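Local structure of CurD (Moorea producens 3L, 5KP7) at residues 75-87 / 114-126. The protein binds 4'-phosphopantetheine, the arm that carries acyl groups on carrier proteins, and probably catalyses an HMG-CoA synthase-type acyl condensation. The protein carries 3 engineered substitutions. Sequence-based numbering, arbitrary orientation.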
ATOM      1  N   PRO A  75      -1.837 -13.597  -8.437  1.00 18.84           N
ATOM      2  CA  PRO A  75      -1.486 -12.247  -8.848  1.00 18.69           C
ATOM      3  C   PRO A  75      -1.630 -11.990 -10.336  1.00 18.91           C
ATOM      4  O   PRO A  75      -1.870 -10.870 -10.722  1.00 19.30           O
ATOM      5  CB  PRO A  75      -0.043 -12.086  -8.358  1.00 18.66           C
ATOM      6  CG  PRO A  75       0.035 -13.009  -7.203  1.00 18.58           C
ATOM      7  CD  PRO A  75      -0.781 -14.208  -7.603  1.00 18.89           C
ATOM      8  N   VAL A  76      -1.511 -13.023 -11.170  1.00 19.01           N
ATOM      9  CA  VAL A  76      -1.749 -12.887 -12.606  1.00 19.40           C
ATOM     10  C   VAL A  76      -3.211 -12.572 -12.881  1.00 19.38           C
ATOM     11  O   VAL A  76      -3.531 -11.654 -13.623  1.00 19.79           O
ATOM     12  CB  VAL A  76      -1.320 -14.175 -13.379  1.00 19.72           C
ATOM     13  CG1 VAL A  76      -1.729 -14.107 -14.846  1.00 20.35           C
ATOM     14  CG2 VAL A  76       0.188 -14.401 -13.254  1.00 19.73           C
ATOM     15  N   SER A  77      -4.123 -13.369 -12.329  1.00 19.25           N
ATOM     16  CA  SER A  77      -5.532 -13.143 -12.557  1.00 19.65           C
ATOM     17  C   SER A  77      -5.976 -11.786 -11.998  1.00 19.38           C
ATOM     18  O   SER A  77      -6.735 -11.078 -12.664  1.00 19.46           O
ATOM     19  CB  SER A  77      -6.385 -14.320 -12.053  1.00 20.06           C
ATOM     20  OG  SER A  77      -6.522 -14.373 -10.660  1.00 19.97           O
ATOM     21  N   TYR A  78      -5.438 -11.391 -10.838  1.00 18.89           N
ATOM     22  CA  TYR A  78      -5.723 -10.074 -10.296  1.00 19.25           C
ATOM     23  C   TYR A  78      -5.254  -8.996 -11.292  1.00 19.13           C
ATOM     24  O   TYR A  78      -5.985  -8.028 -11.559  1.00 19.46           O
ATOM     25  CB  TYR A  78      -5.036  -9.897  -8.932  1.00 19.03           C
ATOM     26  CG  TYR A  78      -5.923 -10.143  -7.749  1.00 19.56           C
ATOM     27  CD1 TYR A  78      -6.430 -11.411  -7.470  1.00 20.00           C
ATOM     28  CD2 TYR A  78      -6.271  -9.104  -6.881  1.00 19.97           C
ATOM     29  CE1 TYR A  78      -7.255 -11.622  -6.362  1.00 20.56           C
ATOM     30  CE2 TYR A  78      -7.085  -9.319  -5.791  1.00 20.76           C
ATOM     31  CZ  TYR A  78      -7.548 -10.566  -5.509  1.00 20.92           C
ATOM     32  OH  TYR A  78      -8.386 -10.713  -4.407  1.00 22.11           O
ATOM     33  N   ALA A  79      -4.029  -9.146 -11.789  1.00 18.93           N
ATOM     34  CA  ALA A  79      -3.449  -8.197 -12.728  1.00 19.07           C
ATOM     35  C   ALA A  79      -4.242  -8.055 -14.012  1.00 19.74           C
ATOM     36  O   ALA A  79      -4.481  -6.935 -14.495  1.00 20.10           O
ATOM     37  CB  ALA A  79      -2.012  -8.570 -13.053  1.00 19.04           C
ATOM     38  N   VAL A  80      -4.635  -9.192 -14.604  1.00 19.88           N
ATOM     39  CA  VAL A  80      -5.415  -9.171 -15.822  1.00 20.49           C
ATOM     40  C   VAL A  80      -6.776  -8.494 -15.590  1.00 20.94           C
ATOM     41  O   VAL A  80      -7.225  -7.703 -16.412  1.00 21.58           O
ATOM     42  CB  VAL A  80      -5.545 -10.589 -16.430  1.00 20.67           C
ATOM     43  CG1 VAL A  80      -6.561 -10.599 -17.579  1.00 21.57           C
ATOM     44  CG2 VAL A  80      -4.176 -11.105 -16.882  1.00 20.63           C
ATOM     45  N   ASN A  81      -7.442  -8.806 -14.477  1.00 20.95           N
ATOM     46  CA  ASN A  81      -8.700  -8.163 -14.160  1.00 21.37           C
ATOM     47  C   ASN A  81      -8.569  -6.650 -13.948  1.00 21.49           C
ATOM     48  O   ASN A  81      -9.489  -5.889 -14.323  1.00 22.46           O
ATOM     49  CB  ASN A  81      -9.362  -8.868 -12.982  1.00 21.55           C
ATOM     50  CG  ASN A  81      -9.873 -10.248 -13.359  1.00 22.02           C
ATOM     51  OD1 ASN A  81     -10.401 -10.445 -14.443  1.00 22.50           O
ATOM     52  ND2 ASN A  81      -9.757 -11.195 -12.451  1.00 22.33           N
ATOM     53  N   ALA A  82      -7.430  -6.206 -13.390  1.00 20.96           N
ATOM     54  CA  ALA A  82      -7.180  -4.777 -13.238  1.00 21.15           C
ATOM     55  C   ALA A  82      -6.946  -4.097 -14.594  1.00 22.08           C
ATOM     56  O   ALA A  82      -7.441  -2.979 -14.833  1.00 22.84           O
ATOM     57  CB  ALA A  82      -6.008  -4.551 -12.314  1.00 20.57           C
ATOM     58  N   ALA A  83      -6.230  -4.752 -15.506  1.00 21.89           N
ATOM     59  CA  ALA A  83      -5.869  -4.152 -16.781  1.00 22.66           C
ATOM     60  C   ALA A  83      -6.920  -4.276 -17.897  1.00 23.74           C
ATOM     61  O   ALA A  83      -6.893  -3.503 -18.840  1.00 24.15           O
ATOM     62  CB  ALA A  83      -4.547  -4.731 -17.262  1.00 22.33           C
ATOM     63  N   LYS A  84      -7.818  -5.253 -17.785  1.00 24.74           N
ATOM     64  CA  LYS A  84      -8.731  -5.587 -18.884  1.00 26.47           C
ATOM     65  C   LYS A  84      -9.581  -4.375 -19.342  1.00 26.71           C
ATOM     66  O   LYS A  84      -9.694  -4.144 -20.550  1.00 27.23           O
ATOM     67  CB  LYS A  84      -9.588  -6.808 -18.491  1.00 28.13           C
ATOM     68  CG  LYS A  84     -10.638  -7.294 -19.497  1.00 30.70           C
ATOM     69  CD  LYS A  84     -10.001  -7.747 -20.781  1.00 32.18           C
ATOM     70  CE  LYS A  84     -10.903  -8.678 -21.610  1.00 34.74           C
ATOM     71  NZ  LYS A  84     -12.325  -8.257 -21.663  1.00 36.91           N
ATOM     72  N   PRO A  85     -10.108  -3.572 -18.410  1.00 26.57           N
ATOM     73  CA  PRO A  85     -10.886  -2.414 -18.853  1.00 27.44           C
ATOM     74  C   PRO A  85     -10.078  -1.412 -19.658  1.00 27.28           C
ATOM     75  O   PRO A  85     -10.632  -0.792 -20.589  1.00 28.56           O
ATOM     76  CB  PRO A  85     -11.394  -1.801 -17.540  1.00 27.64           C
ATOM     77  CG  PRO A  85     -11.343  -2.912 -16.570  1.00 27.31           C
ATOM     78  CD  PRO A  85     -10.143  -3.702 -16.943  1.00 26.22           C
ATOM     79  N   ILE A  86      -8.794  -1.278 -19.346  1.00 26.54           N
ATOM     80  CA  ILE A  86      -7.900  -0.410 -20.111  1.00 26.75           C
ATOM     81  C   ILE A  86      -7.768  -0.884 -21.546  1.00 27.29           C
ATOM     82  O   ILE A  86      -7.974  -0.106 -22.490  1.00 27.82           O
ATOM     83  CB  ILE A  86      -6.511  -0.294 -19.471  1.00 25.98           C
ATOM     84  CG1 ILE A  86      -6.630   0.412 -18.119  1.00 25.96           C
ATOM     85  CG2 ILE A  86      -5.554   0.433 -20.412  1.00 26.31           C
ATOM     86  CD1 ILE A  86      -5.347   0.522 -17.334  1.00 25.54           C
ATOM     87  N   ILE A  87      -7.471  -2.164 -21.708  1.00 26.79           N
ATOM     88  CA  ILE A  87      -7.225  -2.724 -23.011  1.00 28.03           C
ATOM     89  C   ILE A  87      -8.518  -2.754 -23.828  1.00 29.41           C
ATOM     90  O   ILE A  87      -8.483  -2.489 -25.042  1.00 29.77           O
ATOM     91  CB  ILE A  87      -6.601  -4.144 -22.918  1.00 27.86           C
ATOM     92  CG1 ILE A  87      -5.305  -4.124 -22.074  1.00 27.15           C
ATOM     93  CG2 ILE A  87      -6.339  -4.690 -24.306  1.00 28.81           C
ATOM     94  CD1 ILE A  87      -4.301  -3.068 -22.456  1.00 27.36           C
ATOM     95  N   SER A 114       8.682 -13.947 -15.430  1.00 20.28           N
ATOM     96  CA  SER A 114       7.861 -12.795 -15.043  1.00 20.21           C
ATOM     97  C   SER A 114       6.374 -13.073 -15.260  1.00 19.97           C
ATOM     98  O   SER A 114       5.976 -13.725 -16.252  1.00 20.16           O
ATOM     99  CB  SER A 114       8.240 -11.487 -15.749  1.00 21.02           C
ATOM    100  OG  SER A 114       7.957 -11.475 -17.144  1.00 22.41           O
ATOM    101  N   MET A 115       5.545 -12.521 -14.385  1.00 19.51           N
ATOM    102  CA  MET A 115       4.085 -12.609 -14.576  1.00 19.73           C
ATOM    103  C   MET A 115       3.639 -11.852 -15.822  1.00 19.56           C
ATOM    104  O   MET A 115       2.565 -12.111 -16.366  1.00 19.26           O
ATOM    105  CB  MET A 115       3.370 -12.120 -13.307  1.00 20.23           C
ATOM    106  CG  MET A 115       3.558 -13.136 -12.243  1.00 20.70           C
ATOM    107  SD  MET A 115       2.670 -12.830 -10.684  1.00 22.82           S
ATOM    108  CE  MET A 115       3.638 -11.485  -9.996  1.00 22.14           C
ATOM    109  N   SER A 116       4.488 -10.936 -16.298  1.00 19.02           N
ATOM    110  CA  SER A 116       4.191 -10.164 -17.488  1.00 19.21           C
ATOM    111  C   SER A 116       3.903 -11.042 -18.714  1.00 19.49           C
ATOM    112  O   SER A 116       3.129 -10.644 -19.571  1.00 19.76           O
ATOM    113  CB  SER A 116       5.335  -9.202 -17.774  1.00 19.21           C
ATOM    114  OG  SER A 116       5.481  -8.299 -16.675  1.00 19.55           O
ATOM    115  N   THR A 117       4.558 -12.196 -18.806  1.00 19.25           N
ATOM    116  CA  THR A 117       4.332 -13.113 -19.944  1.00 19.95           C
ATOM    117  C   THR A 117       2.885 -13.635 -20.006  1.00 19.82           C
ATOM    118  O   THR A 117       2.229 -13.550 -21.044  1.00 20.34           O
ATOM    119  CB  THR A 117       5.318 -14.298 -19.904  1.00 20.47           C
ATOM    120  OG1 THR A 117       5.205 -15.018 -18.664  1.00 21.09           O
ATOM    121  CG2 THR A 117       6.752 -13.790 -19.998  1.00 21.26           C
ATOM    122  N   TYR A 118       2.353 -14.087 -18.882  1.00 19.48           N
ATOM    123  CA  TYR A 118       0.940 -14.493 -18.794  1.00 19.97           C
ATOM    124  C   TYR A 118       0.008 -13.336 -19.039  1.00 20.08           C
ATOM    125  O   TYR A 118      -0.991 -13.468 -19.724  1.00 20.70           O
ATOM    126  CB  TYR A 118       0.638 -15.077 -17.420  1.00 19.82           C
ATOM    127  CG  TYR A 118       1.216 -16.443 -17.157  1.00 20.03           C
ATOM    128  CD1 TYR A 118       0.708 -17.563 -17.807  1.00 20.85           C
ATOM    129  CD2 TYR A 118       2.145 -16.652 -16.168  1.00 20.11           C
ATOM    130  CE1 TYR A 118       1.194 -18.835 -17.534  1.00 20.97           C
ATOM    131  CE2 TYR A 118       2.640 -17.924 -15.883  1.00 20.20           C
ATOM    132  CZ  TYR A 118       2.146 -19.016 -16.587  1.00 20.90           C
ATOM    133  OH  TYR A 118       2.625 -20.283 -16.294  1.00 21.90           O
ATOM    134  N   ILE A 119       0.345 -12.173 -18.494  1.00 20.03           N
ATOM    135  CA  ILE A 119      -0.482 -10.983 -18.647  1.00 20.34           C
ATOM    136  C   ILE A 119      -0.583 -10.584 -20.121  1.00 21.00           C
ATOM    137  O   ILE A 119      -1.672 -10.345 -20.658  1.00 21.24           O
ATOM    138  CB  ILE A 119       0.016  -9.846 -17.738  1.00 20.29           C
ATOM    139  CG1 ILE A 119      -0.233 -10.197 -16.266  1.00 20.22           C
ATOM    140  CG2 ILE A 119      -0.655  -8.532 -18.081  1.00 20.95           C
ATOM    141  CD1 ILE A 119       0.662  -9.460 -15.286  1.00 20.05           C
ATOM    142  N   GLN A 120       0.549 -10.559 -20.811  1.00 21.22           N
ATOM    143  CA  GLN A 120       0.564 -10.291 -22.242  1.00 21.87           C
ATOM    144  C   GLN A 120      -0.323 -11.270 -23.025  1.00 22.61           C
ATOM    145  O   GLN A 120      -1.077 -10.857 -23.923  1.00 23.05           O
ATOM    146  CB  GLN A 120       2.000 -10.337 -22.747  1.00 22.15           C
ATOM    147  CG  GLN A 120       2.187 -10.155 -24.257  1.00 23.19           C
ATOM    148  CD  GLN A 120       3.230 -11.100 -24.829  1.00 23.82           C
ATOM    149  OE1 GLN A 120       3.405 -12.225 -24.349  1.00 24.50           O
ATOM    150  NE2 GLN A 120       3.957 -10.635 -25.824  1.00 24.38           N
ATOM    151  N   GLU A 121      -0.197 -12.546 -22.711  1.00 22.83           N
ATOM    152  CA  GLU A 121      -0.969 -13.607 -23.378  1.00 24.07           C
ATOM    153  C   GLU A 121      -2.472 -13.381 -23.256  1.00 23.74           C
ATOM    154  O   GLU A 121      -3.218 -13.373 -24.254  1.00 23.82           O
ATOM    155  CB  GLU A 121      -0.597 -14.966 -22.783  1.00 25.43           C
ATOM    156  CG  GLU A 121      -1.363 -16.168 -23.316  1.00 27.48           C
ATOM    157  CD  GLU A 121      -1.112 -16.455 -24.774  1.00 30.36           C
ATOM    158  OE1 GLU A 121      -0.037 -16.106 -25.310  1.00 32.46           O
ATOM    159  OE2 GLU A 121      -1.993 -17.080 -25.415  1.00 33.00           O
ATOM    160  N   TYR A 122      -2.924 -13.203 -22.031  1.00 23.02           N
ATOM    161  CA  TYR A 122      -4.361 -13.121 -21.788  1.00 23.09           C
ATOM    162  C   TYR A 122      -4.967 -11.776 -22.144  1.00 23.74           C
ATOM    163  O   TYR A 122      -6.157 -11.697 -22.404  1.00 25.07           O
ATOM    164  CB  TYR A 122      -4.679 -13.560 -20.355  1.00 22.70           C
ATOM    165  CG  TYR A 122      -4.604 -15.058 -20.237  1.00 22.49           C
ATOM    166  CD1 TYR A 122      -3.404 -15.689 -19.921  1.00 22.24           C
ATOM    167  CD2 TYR A 122      -5.736 -15.844 -20.403  1.00 23.16           C
ATOM    168  CE1 TYR A 122      -3.302 -17.081 -19.834  1.00 22.50           C
ATOM    169  CE2 TYR A 122      -5.651 -17.234 -20.298  1.00 23.51           C
ATOM    170  CZ  TYR A 122      -4.442 -17.851 -20.008  1.00 23.11           C
ATOM    171  OH  TYR A 122      -4.364 -19.240 -19.885  1.00 23.77           O
ATOM    172  N   LEU A 123      -4.169 -10.721 -22.247  1.00 23.42           N
ATOM    173  CA  LEU A 123      -4.682  -9.435 -22.728  1.00 23.93           C
ATOM    174  C   LEU A 123      -4.537  -9.295 -24.245  1.00 24.63           C
ATOM    175  O   LEU A 123      -5.061  -8.355 -24.811  1.00 25.55           O
ATOM    176  CB  LEU A 123      -3.973  -8.278 -22.044  1.00 23.87           C
ATOM    177  CG  LEU A 123      -4.258  -8.068 -20.538  1.00 23.62           C
ATOM    178  CD1 LEU A 123      -3.333  -6.981 -20.010  1.00 23.69           C
ATOM    179  CD2 LEU A 123      -5.693  -7.729 -20.241  1.00 24.26           C
ATOM    180  N   GLY A 124      -3.870 -10.237 -24.905  1.00 24.56           N
ATOM    181  CA  GLY A 124      -3.720 -10.205 -26.363  1.00 25.18           C
ATOM    182  C   GLY A 124      -2.774  -9.136 -26.865  1.00 25.00           C
ATOM    183  O   GLY A 124      -2.996  -8.569 -27.934  1.00 26.19           O
ATOM    184  N   LEU A 125      -1.732  -8.830 -26.105  1.00 24.41           N
ATOM    185  CA  LEU A 125      -0.821  -7.740 -26.448  1.00 24.16           C
ATOM    186  C   LEU A 125       0.169  -8.167 -27.517  1.00 24.47           C
ATOM    187  O   LEU A 125       0.315  -9.349 -27.812  1.00 24.23           O
ATOM    188  CB  LEU A 125      -0.101  -7.233 -25.182  1.00 23.86           C
ATOM    189  CG  LEU A 125      -1.006  -6.709 -24.073  1.00 23.91           C
ATOM    190  CD1 LEU A 125      -0.129  -6.170 -22.951  1.00 23.51           C
ATOM    191  CD2 LEU A 125      -1.943  -5.612 -24.571  1.00 24.70           C
ATOM    192  N   SER A 126       0.848  -7.188 -28.099  1.00 24.52           N
ATOM    193  CA  SER A 126       1.857  -7.424 -29.130  1.00 24.85           C
ATOM    194  C   SER A 126       3.003  -8.310 -28.647  1.00 24.32           C
ATOM    195  O   SER A 126       3.404  -8.231 -27.467  1.00 23.60           O
ATOM    196  CB  SER A 126       2.476  -6.093 -29.588  1.00 25.33           C
ATOM    197  OG  SER A 126       3.413  -6.314 -30.633  1.00 26.05           O
TER
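Leu123 is the knob of this contact, pushed into a hole made by Val80, Ala83, Lys84 and Ile87 on the neighbouring helix. Its two methyls split the work: CD1 lies 3.8 Å from Ala83 CB, while CD2 reaches down to the backbone at Lys84 CA, 4.0 Å away. Ile87 closes the hole, its side chain crossing that of Leu123 at about a right angle and its CD1 meeting Leu125 CD2. With an alanine in place of Ile87, Leu123 CD1 would probably be left beside a gap and Leu125 CD2 without this mate. One helical turn back, Ile119 CD1 presses on Ala79 CB at 3.6 Å. At Val76 a chi1 of 173° sends CG1 to Tyr118 CB (3.6 Å) and leaves CG2 to rest on Met115 CG. This buried apolar row, Val76 to Ile87, is the tight part; the looser flank is partly exposed. There Lys84 CD stays 4.3 Å from Leu123 CD2 while NZ turns to a salt bridge with Asp88, and Tyr122 offers Val80 little more than CB, its hydroxyl bonding to Tyr440. The axes of 75-87 and 115-123 come within 9.6 Å and cross at -45° beside strand 98-104, consistent with the layered alpha/beta thiolase-like fold of HMG-CoA synthases.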